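Lovastatin nonaketide synthase, polyketide synthase component (Aspergillus terreus, PDB 7CPX) acts as the iterative polyketide synthase of lovastatin biosynthesis, building dihydromonacolin L on its carrier domain from malonyl-CoA, S-adenosylmethionine and NADPH. Local coordinates at residues E104-A109 and Y166-H171; R100-T105 and V248-L253. The protein carries 2 engineered substitutions. All coordinates share one frame; numbering follows the deposited sequence.

Contact 1. Residues E104-A109 and Y166-H171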
loop_
_atom_site.group_PDB
_atom_site.type_symbol
_atom_site.label_atom_id
_atom_site.label_comp_id
_atom_site.label_asym_id
_atom_site.label_seq_id
_atom_site.Cartn_x
_atom_site.Cartn_y
_atom_site.Cartn_z
ATOM N N GLU A 104 -38.442 -1.729 10.137
ATOM C CA GLU A 104 -39.233 -2.925 9.862
ATOM C C GLU A 104 -39.873 -3.468 11.134
ATOM O O GLU A 104 -41.063 -3.798 11.149
ATOM C CB GLU A 104 -38.358 -3.986 9.198
ATOM C CG GLU A 104 -37.889 -3.602 7.804
ATOM C CD GLU A 104 -36.975 -4.639 7.184
ATOM O OE1 GLU A 104 -36.450 -5.492 7.928
ATOM O OE2 GLU A 104 -36.783 -4.602 5.951
ATOM N N THR A 105 -39.103 -3.549 12.222
ATOM C CA THR A 105 -39.621 -4.098 13.468
ATOM C C THR A 105 -40.655 -3.184 14.102
ATOM O O THR A 105 -41.610 -3.668 14.711
ATOM C CB THR A 105 -38.480 -4.346 14.452
ATOM O OG1 THR A 105 -37.693 -3.156 14.586
ATOM C CG2 THR A 105 -37.608 -5.481 13.971
ATOM N N VAL A 106 -40.485 -1.868 13.984
ATOM C CA VAL A 106 -41.476 -0.950 14.525
ATOM C C VAL A 106 -42.778 -1.067 13.752
ATOM O O VAL A 106 -43.864 -1.050 14.340
ATOM C CB VAL A 106 -40.936 0.490 14.520
ATOM C CG1 VAL A 106 -42.059 1.470 14.796
ATOM C CG2 VAL A 106 -39.852 0.640 15.564
ATOM N N TYR A 107 -42.700 -1.188 12.426
ATOM C CA TYR A 107 -43.922 -1.407 11.663
ATOM C C TYR A 107 -44.565 -2.733 12.041
ATOM O O TYR A 107 -45.792 -2.828 12.150
ATOM C CB TYR A 107 -43.648 -1.363 10.163
ATOM C CG TYR A 107 -44.913 -1.487 9.345
ATOM C CD1 TYR A 107 -45.721 -0.384 9.116
ATOM C CD2 TYR A 107 -45.311 -2.707 8.824
ATOM C CE1 TYR A 107 -46.883 -0.492 8.382
ATOM C CE2 TYR A 107 -46.471 -2.824 8.087
ATOM C CZ TYR A 107 -47.255 -1.714 7.869
ATOM O OH TYR A 107 -48.413 -1.825 7.133
ATOM N N GLU A 108 -43.752 -3.771 12.246
ATOM C CA GLU A 108 -44.293 -5.060 12.662
ATOM C C GLU A 108 -44.980 -4.956 14.017
ATOM O O GLU A 108 -46.042 -5.549 14.231
ATOM C CB GLU A 108 -43.182 -6.106 12.710
ATOM C CG GLU A 108 -42.656 -6.514 11.348
ATOM C CD GLU A 108 -41.454 -7.433 11.441
ATOM O OE1 GLU A 108 -41.083 -7.816 12.569
ATOM O OE2 GLU A 108 -40.879 -7.770 10.385
ATOM N N ALA A 109 -44.380 -4.215 14.948
ATOM C CA ALA A 109 -44.971 -4.055 16.272
ATOM C C ALA A 109 -46.267 -3.263 16.203
ATOM O O ALA A 109 -47.242 -3.595 16.885
ATOM C CB ALA A 109 -43.978 -3.370 17.210
ATOM N N TYR A 166 -39.970 9.798 11.755
ATOM C CA TYR A 166 -40.077 10.487 10.476
ATOM C C TYR A 166 -40.971 9.715 9.517
ATOM O O TYR A 166 -41.810 10.305 8.827
ATOM C CB TYR A 166 -38.690 10.694 9.873
ATOM C CG TYR A 166 -38.705 11.092 8.414
ATOM C CD1 TYR A 166 -38.862 12.415 8.037
ATOM C CD2 TYR A 166 -38.557 10.143 7.417
ATOM C CE1 TYR A 166 -38.876 12.781 6.709
ATOM C CE2 TYR A 166 -38.569 10.498 6.086
ATOM C CZ TYR A 166 -38.729 11.818 5.735
ATOM O OH TYR A 166 -38.740 12.174 4.406
ATOM N N PHE A 167 -40.815 8.392 9.463
ATOM C CA PHE A 167 -41.626 7.604 8.542
ATOM C C PHE A 167 -43.073 7.537 9.008
ATOM O O PHE A 167 -44.001 7.693 8.208
ATOM C CB PHE A 167 -41.051 6.197 8.394
ATOM C CG PHE A 167 -42.023 5.218 7.805
ATOM C CD1 PHE A 167 -42.408 5.317 6.483
ATOM C CD2 PHE A 167 -42.559 4.208 8.579
ATOM C CE1 PHE A 167 -43.308 4.424 5.942
ATOM C CE2 PHE A 167 -43.457 3.309 8.044
ATOM C CZ PHE A 167 -43.833 3.415 6.722
ATOM N N PHE A 168 -43.284 7.307 10.300
ATOM C CA PHE A 168 -44.629 7.186 10.844
ATOM C C PHE A 168 -45.260 8.533 11.165
ATOM O O PHE A 168 -46.374 8.563 11.697
ATOM C CB PHE A 168 -44.612 6.315 12.101
ATOM C CG PHE A 168 -44.170 4.902 11.855
ATOM C CD1 PHE A 168 -45.071 3.947 11.423
ATOM C CD2 PHE A 168 -42.856 4.526 12.059
ATOM C CE1 PHE A 168 -44.672 2.646 11.195
ATOM C CE2 PHE A 168 -42.449 3.227 11.835
ATOM C CZ PHE A 168 -43.357 2.284 11.401
ATOM N N ASP A 169 -44.582 9.639 10.862
ATOM C CA ASP A 169 -45.129 10.975 11.090
ATOM C C ASP A 169 -45.468 11.176 12.564
ATOM O O ASP A 169 -46.485 11.777 12.914
ATOM C CB ASP A 169 -46.358 11.216 10.212
ATOM C CG ASP A 169 -46.817 12.661 10.225
ATOM O OD1 ASP A 169 -46.241 13.467 10.984
ATOM O OD2 ASP A 169 -47.759 12.991 9.473
ATOM N N TRP A 170 -44.611 10.661 13.438
ATOM C CA TRP A 170 -44.792 10.806 14.871
ATOM C C TRP A 170 -44.136 12.088 15.361
ATOM O O TRP A 170 -43.141 12.554 14.801
ATOM C CB TRP A 170 -44.207 9.604 15.611
ATOM C CG TRP A 170 -44.938 8.330 15.341
ATOM C CD1 TRP A 170 -46.187 8.199 14.818
ATOM C CD2 TRP A 170 -44.460 7.004 15.577
ATOM N NE1 TRP A 170 -46.521 6.874 14.718
ATOM C CE2 TRP A 170 -45.477 6.118 15.178
ATOM C CE3 TRP A 170 -43.274 6.480 16.088
ATOM C CZ2 TRP A 170 -45.341 4.739 15.270
ATOM C CZ3 TRP A 170 -43.142 5.113 16.182
ATOM C CH2 TRP A 170 -44.168 4.257 15.775
ATOM N N HIS A 171 -44.710 12.658 16.419
ATOM C CA HIS A 171 -44.238 13.915 16.975
ATOM C C HIS A 171 -43.753 13.793 18.411
ATOM O O HIS A 171 -43.351 14.804 18.998
ATOM C CB HIS A 171 -45.346 14.973 16.900
ATOM C CG HIS A 171 -45.784 15.287 15.504
ATOM N ND1 HIS A 171 -44.950 15.149 14.415
ATOM C CD2 HIS A 171 -46.969 15.725 15.018
ATOM C CE1 HIS A 171 -45.602 15.491 13.318
ATOM N NE2 HIS A 171 -46.829 15.845 13.656
#
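Y107, on helix 97-113, and F168, on helix 159-168, mark the closest approach of the two backbones, CA to CA 8.7 Å. F168 carries the contact. The two side chains cross at about a right angle: F168 CE1 meets the edge of the tyrosine ring at CD1 (3.8 Å), while Y107 CB lies at the edge of the phenylalanine ring. Y107 CG is anti to the backbone N (chi1 -176°). Outside the pair, its ring meets F84 edge-to-face. V106 CG1, also anti to its backbone N, approaches F168 CE2 obliquely at 3.5 Å and meets W170 CH2 tip to tip at 3.6 Å. Valine's branch is used on both sides, since CG1 meets the two aromatics while CG2, anti to the carbonyl carbon, packs on S250 of strand 247-255. F167 CD2 lies over the centre of one face of the F168 ring and W170 CH2 over the opposite face, nearer the rim. The positive phi of D169 (59°) helps turn the chain that brings W170 back. G279 of the second subunit packs on Y166, D169 and H171. This aromatic packing of a helix against another helix and its following loop, near the dimer interface, lies in the N-terminal part of the thiolase-fold ketosynthase.

Contact 2. Residues R100-T105 and V248-L253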
loop_
_atom_site.group_PDB
_atom_site.type_symbol
_atom_site.label_atom_id
_atom_site.label_comp_id
_atom_site.label_asym_id
_atom_site.label_seq_id
_atom_site.Cartn_x
_atom_site.Cartn_y
_atom_site.Cartn_z
ATOM N N ARG A 100 -32.688 0.342 9.438
ATOM C CA ARG A 100 -33.617 -0.321 8.530
ATOM C C ARG A 100 -34.411 -1.398 9.257
ATOM O O ARG A 100 -35.646 -1.464 9.156
ATOM C CB ARG A 100 -32.847 -0.912 7.350
ATOM C CG ARG A 100 -32.025 0.112 6.582
ATOM C CD ARG A 100 -31.600 -0.393 5.216
ATOM N NE ARG A 100 -30.519 -1.370 5.265
ATOM C CZ ARG A 100 -29.241 -1.090 5.050
ATOM N NH1 ARG A 100 -28.832 0.144 4.813
ATOM N NH2 ARG A 100 -28.353 -2.076 5.065
ATOM N N LEU A 101 -33.716 -2.253 10.008
ATOM C CA LEU A 101 -34.409 -3.282 10.768
ATOM C C LEU A 101 -35.258 -2.679 11.873
ATOM O O LEU A 101 -36.285 -3.252 12.239
ATOM C CB LEU A 101 -33.411 -4.280 11.347
ATOM C CG LEU A 101 -33.091 -5.456 10.424
ATOM C CD1 LEU A 101 -32.419 -4.977 9.149
ATOM C CD2 LEU A 101 -32.226 -6.473 11.141
ATOM N N LEU A 102 -34.860 -1.526 12.415
ATOM C CA LEU A 102 -35.699 -0.849 13.393
ATOM C C LEU A 102 -36.998 -0.379 12.761
ATOM O O LEU A 102 -38.068 -0.530 13.351
ATOM C CB LEU A 102 -34.945 0.329 14.003
ATOM C CG LEU A 102 -33.983 -0.029 15.134
ATOM C CD1 LEU A 102 -33.035 1.119 15.405
ATOM C CD2 LEU A 102 -34.756 -0.382 16.388
ATOM N N LEU A 103 -36.925 0.190 11.559
ATOM C CA LEU A 103 -38.141 0.575 10.855
ATOM C C LEU A 103 -39.032 -0.637 10.626
ATOM O O LEU A 103 -40.241 -0.602 10.897
ATOM C CB LEU A 103 -37.786 1.237 9.524
ATOM C CG LEU A 103 -37.247 2.662 9.590
ATOM C CD1 LEU A 103 -36.661 3.063 8.254
ATOM C CD2 LEU A 103 -38.348 3.620 9.983
ATOM N N GLU A 104 -38.442 -1.729 10.137
ATOM C CA GLU A 104 -39.233 -2.925 9.862
ATOM C C GLU A 104 -39.873 -3.468 11.134
ATOM O O GLU A 104 -41.063 -3.798 11.149
ATOM C CB GLU A 104 -38.358 -3.986 9.198
ATOM C CG GLU A 104 -37.889 -3.602 7.804
ATOM C CD GLU A 104 -36.975 -4.639 7.184
ATOM O OE1 GLU A 104 -36.450 -5.492 7.928
ATOM O OE2 GLU A 104 -36.783 -4.602 5.951
ATOM N N THR A 105 -39.103 -3.549 12.222
ATOM C CA THR A 105 -39.621 -4.098 13.468
ATOM C C THR A 105 -40.655 -3.184 14.102
ATOM O O THR A 105 -41.610 -3.668 14.711
ATOM C CB THR A 105 -38.480 -4.346 14.452
ATOM O OG1 THR A 105 -37.693 -3.156 14.586
ATOM C CG2 THR A 105 -37.608 -5.481 13.971
ATOM N N VAL A 248 -32.980 -7.014 16.636
ATOM C CA VAL A 248 -33.671 -5.736 16.527
ATOM C C VAL A 248 -35.079 -5.952 17.053
ATOM O O VAL A 248 -35.868 -6.690 16.449
ATOM C CB VAL A 248 -33.695 -5.207 15.090
ATOM C CG1 VAL A 248 -34.383 -3.857 15.043
ATOM C CG2 VAL A 248 -32.282 -5.110 14.547
ATOM N N CYS A 249 -35.401 -5.308 18.166
ATOM C CA CYS A 249 -36.693 -5.462 18.815
ATOM C C CYS A 249 -37.412 -4.126 18.835
ATOM O O CYS A 249 -36.779 -3.072 18.920
ATOM C CB CYS A 249 -36.534 -5.985 20.244
ATOM S SG CYS A 249 -38.094 -6.327 21.087
ATOM N N SER A 250 -38.735 -4.178 18.737
ATOM C CA SER A 250 -39.574 -3.004 18.897
ATOM C C SER A 250 -40.786 -3.406 19.715
ATOM O O SER A 250 -41.389 -4.449 19.461
ATOM C CB SER A 250 -40.008 -2.433 17.544
ATOM O OG SER A 250 -38.884 -2.095 16.753
ATOM N N VAL A 251 -41.136 -2.584 20.698
ATOM C CA VAL A 251 -42.228 -2.875 21.612
ATOM C C VAL A 251 -43.104 -1.637 21.708
ATOM O O VAL A 251 -42.627 -0.562 22.088
ATOM C CB VAL A 251 -41.702 -3.287 22.997
ATOM C CG1 VAL A 251 -42.736 -3.035 24.064
ATOM C CG2 VAL A 251 -41.296 -4.748 22.988
ATOM N N VAL A 252 -44.379 -1.783 21.366
ATOM C CA VAL A 252 -45.328 -0.684 21.481
ATOM C C VAL A 252 -45.815 -0.632 22.922
ATOM O O VAL A 252 -46.387 -1.603 23.429
ATOM C CB VAL A 252 -46.497 -0.855 20.503
ATOM C CG1 VAL A 252 -47.383 0.377 20.514
ATOM C CG2 VAL A 252 -45.977 -1.128 19.103
ATOM N N LEU A 253 -45.594 0.498 23.581
ATOM C CA LEU A 253 -45.929 0.694 24.978
ATOM C C LEU A 253 -47.003 1.761 25.096
ATOM O O LEU A 253 -46.970 2.773 24.388
ATOM C CB LEU A 253 -44.694 1.113 25.776
ATOM C CG LEU A 253 -43.536 0.122 25.805
ATOM C CD1 LEU A 253 -42.362 0.699 26.563
ATOM C CD2 LEU A 253 -43.984 -1.167 26.440
#
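V248 on strand 247-255 points its side chain at helix 97-113 and meets L101, L102 and T105 there, a helix-on-sheet contact of the layered thiolase fold. The helix and strand segments run at 36° to each other with their axes 7.5 Å apart. Alternation along the strand divides its side chains: V248 and S250 face this helix, whereas C249 and V251 turn the other way and pack on helix 369-386, so the strand lies between two helical layers.

V248 crosses both leucines at about a right angle. Its CG2 makes the closest side-chain contact with L101, at CB (3.5 Å), and CG1, anti to the backbone N (chi1 -178°), that with L102, at CD2 (3.7 Å). The L102 side chain does not set out toward the strand, but its end comes nearer, and it also touches A206 and A208 of the adjoining strand 203-209. Branched aliphatic side chains suit the buried interface because V248 can touch L101, L102 and T105 with its two methyls.

T105 combines both chemistries. Its methyl CG2 packs near the carbonyl O of V248 (3.3 Å), while OG1 occupies the crowded position between backbone N and carbonyl carbon (chi1 52°), close to the carbonyls of the preceding helical turn. Its proton may go to L101 O or L102 O; the structure does not settle which. Serine suits the strand position opposite, being small enough for close approach and able to donate: S250 OG gives its hydrogen to T105 OG1, 2.7 Å away.

Contacts 1 and 2 are both buried and both are made by helix 97-113; their segments overlap at E104 and T105, of which T105 takes part only in contact 2. Their centres lie about 8 Å apart. In contact 1 the helix meets another helix and its following turn through apolar and aromatic groups, with no hydrogen bond across; in contact 2 it meets a sheet strand through aliphatic side chains and a hydroxyl pair. V106 joins them directly, its CG2 packing against S250, and A109 likewise packs on S250 and V252. Contact 1 also lies nearer the dimer interface: the second subunit reaches segment 166-171 but touches neither segment of contact 2.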